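Local coordinates for putative regulatory protein SCO4313 (Streptomyces coelicolor, PDB 2OI8) that probably binds DNA as a TetR-type regulator of transcription, at residues R55-D58 and E62-T65; N40-R45 and P51-Y56. All blocks are in the same frame, centred on the assembly; numbering follows the deposited sequence.

Contact 1. Residues R55-D58 and E62-T65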
# COMPACT_ATOMS: atom_id res chain seq x y z
N ARG A 55 -7.33 30.44 10.41
CA ARG A 55 -7.97 31.30 9.42
C ARG A 55 -7.55 30.95 7.98
O ARG A 55 -8.09 31.50 7.02
CB ARG A 55 -7.76 32.82 9.76
N TYR A 56 -6.60 30.01 7.84
CA TYR A 56 -6.27 29.36 6.56
C TYR A 56 -6.80 27.93 6.38
O TYR A 56 -7.11 27.52 5.27
CB TYR A 56 -4.76 29.31 6.34
CG TYR A 56 -4.15 30.63 5.96
CD1 TYR A 56 -4.18 31.09 4.66
CD2 TYR A 56 -3.51 31.40 6.92
CE1 TYR A 56 -3.60 32.32 4.31
CE2 TYR A 56 -2.93 32.60 6.61
CZ TYR A 56 -2.99 33.07 5.31
OH TYR A 56 -2.42 34.27 5.02
N PHE A 57 -6.84 27.16 7.46
CA PHE A 57 -7.42 25.81 7.45
C PHE A 57 -8.15 25.62 8.75
O PHE A 57 -7.54 25.56 9.81
CB PHE A 57 -6.34 24.74 7.28
CG PHE A 57 -5.71 24.74 5.92
CD1 PHE A 57 -6.41 24.22 4.81
CD2 PHE A 57 -4.42 25.27 5.73
CE1 PHE A 57 -5.82 24.23 3.52
CE2 PHE A 57 -3.82 25.28 4.45
CZ PHE A 57 -4.54 24.75 3.34
N ASP A 58 -9.47 25.54 8.67
CA ASP A 58 -10.25 25.35 9.87
C ASP A 58 -10.12 23.89 10.34
O ASP A 58 -11.06 23.12 10.21
CB ASP A 58 -11.71 25.74 9.66
CG ASP A 58 -12.53 25.61 10.92
OD1 ASP A 58 -11.91 25.48 12.01
OD2 ASP A 58 -13.79 25.61 10.84
N GLU A 62 -9.42 19.58 7.28
CA GLU A 62 -9.40 20.52 6.16
C GLU A 62 -8.04 20.59 5.46
O GLU A 62 -7.96 20.68 4.23
CB GLU A 62 -9.77 21.92 6.63
CG GLU A 62 -11.25 22.17 6.70
CD GLU A 62 -11.59 23.65 6.59
OE1 GLU A 62 -10.74 24.44 6.10
OE2 GLU A 62 -12.72 24.00 6.99
N LEU A 63 -6.97 20.57 6.26
CA LEU A 63 -5.64 20.57 5.72
C LEU A 63 -5.37 19.24 5.05
O LEU A 63 -4.88 19.22 3.92
CB LEU A 63 -4.61 20.85 6.80
CG LEU A 63 -3.16 20.77 6.31
CD1 LEU A 63 -2.83 21.75 5.15
CD2 LEU A 63 -2.22 21.00 7.48
N ILE A 64 -5.70 18.13 5.72
CA ILE A 64 -5.46 16.81 5.15
C ILE A 64 -6.19 16.75 3.82
O ILE A 64 -5.59 16.42 2.78
CB ILE A 64 -5.99 15.66 6.05
CG1 ILE A 64 -5.24 15.55 7.40
CG2 ILE A 64 -6.02 14.34 5.27
CD1 ILE A 64 -3.82 15.18 7.28
N THR A 65 -7.49 17.11 3.87
CA THR A 65 -8.35 17.06 2.70
C THR A 65 -7.67 17.71 1.51
O THR A 65 -7.63 17.10 0.46
CB THR A 65 -9.72 17.70 2.95
OG1 THR A 65 -10.45 16.91 3.90
CG2 THR A 65 -10.53 17.80 1.68
O HOH W 1 -14.16 26.08 7.48
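Glu62 turns CG anti to its own carbonyl carbon (chi1 -84°), which brings its carboxylate up to the backbone N of Asp58, while Leu63 makes the other choice, with CG opposite the backbone N, and so carries methyl CD1 over one face of the Phe57 ring. Leu63 CD1 sits 3.8 Å from the centroid of the Phe57 ring, 14° off the ring normal, close enough to the perpendicular for a CH-pi contact; it is displaced toward the rim, where CE2 of Phe57 is its nearest atom. On the same ring, atom CD1 of Phe57 rests beside the backbone of the helix, 3.8 Å from Leu63 CA.

This packing joins the loop after helix 50-54 to the first turns of helix 60-84, the long helix that in TetR-family proteins leads from the DNA-binding domain to the regulatory one. Phe57 also touches Arg18 and Ile21 of helix 14-32, so its buried side chain meets both helix 14-32 and helix 60-84.

The outer half of the contact is polar. Beyond CG the Glu62 chain is extended, and it delivers OE1 to the amide N of Asp58 at 3.1 Å; with an N-H...O angle of 144° the bond is bent and weak. The second oxygen of Glu62, OE2, comes 3.3 Å from CB of Asp58. The two carboxylates approach without touching: OD2 of Asp58 and OE2 of Glu62 are 4.3 Å apart, a spacing that would probably be unfavourable if both are ionised. One water donates to both, to Glu62 OE2 at 2.6 Å and weakly to Asp58 OD2 at 3.4 Å, which may offset part of the repulsion.

Contact 2. Residues N40-R45 and P51-Y56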
# COMPACT_ATOMS: atom_id res chain seq x y z
N ASN A 40 -0.72 23.45 14.99
CA ASN A 40 0.01 24.20 16.01
C ASN A 40 1.52 24.19 15.85
O ASN A 40 2.17 25.19 16.15
CB ASN A 40 -0.33 23.69 17.39
CG ASN A 40 -1.45 24.47 18.02
OD1 ASN A 40 -1.85 24.17 19.14
ND2 ASN A 40 -1.95 25.49 17.32
N ALA A 41 2.06 23.06 15.41
CA ALA A 41 3.48 22.95 15.13
C ALA A 41 3.85 23.81 13.91
O ALA A 41 4.88 24.48 13.90
CB ALA A 41 3.87 21.51 14.91
N ILE A 42 2.98 23.77 12.90
CA ILE A 42 3.06 24.66 11.75
C ILE A 42 3.10 26.12 12.20
O ILE A 42 4.03 26.85 11.87
CB ILE A 42 1.87 24.45 10.79
CG1 ILE A 42 1.58 22.94 10.55
CG2 ILE A 42 2.08 25.23 9.50
CD1 ILE A 42 1.75 22.44 9.14
N ALA A 43 2.09 26.54 12.96
CA ALA A 43 2.00 27.92 13.42
C ALA A 43 3.29 28.34 14.12
O ALA A 43 3.90 29.35 13.76
CB ALA A 43 0.78 28.12 14.34
N LYS A 44 3.71 27.54 15.11
CA LYS A 44 4.96 27.77 15.82
C LYS A 44 6.14 27.75 14.86
O LYS A 44 7.06 28.57 15.00
CB LYS A 44 5.15 26.75 16.98
N ARG A 45 6.11 26.88 13.85
CA ARG A 45 7.19 26.81 12.85
C ARG A 45 7.34 28.08 12.02
O ARG A 45 8.45 28.46 11.64
CB ARG A 45 7.04 25.61 11.93
CG ARG A 45 8.32 24.80 11.83
CD ARG A 45 8.91 24.75 10.45
NE ARG A 45 9.83 25.84 10.22
CZ ARG A 45 10.65 25.93 9.18
NH1 ARG A 45 10.69 24.95 8.27
NH2 ARG A 45 11.44 26.97 9.05
N PRO A 51 -4.38 30.42 16.16
CA PRO A 51 -5.57 30.98 15.50
C PRO A 51 -5.35 31.37 14.02
O PRO A 51 -6.09 30.90 13.17
CB PRO A 51 -5.91 32.21 16.36
CG PRO A 51 -4.85 32.28 17.45
CD PRO A 51 -4.30 30.90 17.55
N ALA A 52 -4.36 32.22 13.74
CA ALA A 52 -4.12 32.72 12.36
C ALA A 52 -4.03 31.59 11.33
O ALA A 52 -4.60 31.69 10.23
CB ALA A 52 -2.86 33.59 12.32
N LEU A 53 -3.35 30.51 11.72
CA LEU A 53 -3.22 29.31 10.90
C LEU A 53 -4.58 28.67 10.67
O LEU A 53 -4.83 28.11 9.61
CB LEU A 53 -2.27 28.32 11.59
CG LEU A 53 -1.26 27.50 10.78
CD1 LEU A 53 -1.84 27.00 9.47
CD2 LEU A 53 0.01 28.27 10.50
N TYR A 54 -5.48 28.78 11.65
CA TYR A 54 -6.86 28.29 11.48
C TYR A 54 -7.72 29.18 10.57
O TYR A 54 -8.72 28.72 10.02
CB TYR A 54 -7.55 28.03 12.83
CG TYR A 54 -7.05 26.77 13.50
CD1 TYR A 54 -5.76 26.73 14.04
CD2 TYR A 54 -7.85 25.62 13.59
CE1 TYR A 54 -5.27 25.58 14.65
CE2 TYR A 54 -7.37 24.45 14.21
CZ TYR A 54 -6.08 24.46 14.73
OH TYR A 54 -5.55 23.34 15.34
N ARG A 55 -7.33 30.44 10.41
CA ARG A 55 -7.97 31.30 9.42
C ARG A 55 -7.55 30.95 7.98
O ARG A 55 -8.09 31.50 7.02
CB ARG A 55 -7.76 32.82 9.76
N TYR A 56 -6.60 30.01 7.84
CA TYR A 56 -6.27 29.36 6.56
C TYR A 56 -6.80 27.93 6.38
O TYR A 56 -7.11 27.52 5.27
CB TYR A 56 -4.76 29.31 6.34
CG TYR A 56 -4.15 30.63 5.96
CD1 TYR A 56 -4.18 31.09 4.66
CD2 TYR A 56 -3.51 31.40 6.92
CE1 TYR A 56 -3.60 32.32 4.31
CE2 TYR A 56 -2.93 32.60 6.61
CZ TYR A 56 -2.99 33.07 5.31
OH TYR A 56 -2.42 34.27 5.02
O HOH W 2 -2.98 22.15 16.10
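Asn40, early in helix 39-45, meets Tyr54 through its amide: ND2 lies at the edge of the Tyr54 ring, near the ring plane, 4.3 Å from CE1. That is a loose approach, and the firmer link at this end runs through a water, which accepts from Asn40 N at 2.8 Å and lies 2.9 Å from Tyr54 OH. Two residues on, Ile42 puts its branch methyl CG2 opposite its own backbone N, and from there CG2 reaches CD2 of Leu53 at 3.8 Å; the two side chains cross at about a right angle. Ala43 comes next; its CA is the nearest of the segment to a CA across the contact, 6.0 Å from that of Leu53. Its small side chain allows CD2 of Leu53 to settle against the helix itself, 3.6 Å from the CA of Ala43 and 3.9 Å from its CB.

The two segments belong to the predicted helix-turn-helix, helix 39-45 being its first helix and helix 50-54 the second, which in TetR-type proteins is the recognition helix. Leu39 and Met48 add to the packing around Leu53.

No direct hydrogen bond joins the two segments: Leu53 is held by van der Waals contact among buried apolar groups, whereas the exposed Asn40 and Tyr54 are bridged by a water, consistent with a spacing of the two helices set mainly by side-chain bulk.

In the fold
The segments of contacts 1 and 2 overlap at Arg55 and Tyr56, which lie in both ranges but bridge neither contact; the two centres are about 10 Å apart. Contact 2 packs the two helices of the predicted helix-turn-helix together, while contact 1 ties the loop leaving it to helix 60-84, so the two together run from the probable DNA-reading element toward the rest of the molecule. Their placement agrees with this order: the centre of contact 2 lies about 27 Å from the chain centre and that of contact 1 about 20 Å. Helix 14-32 serves both, touching Phe57 through Ile21 and Ile42 through Gln28, and Arg14 makes a cation-pi contact with the shared Tyr56.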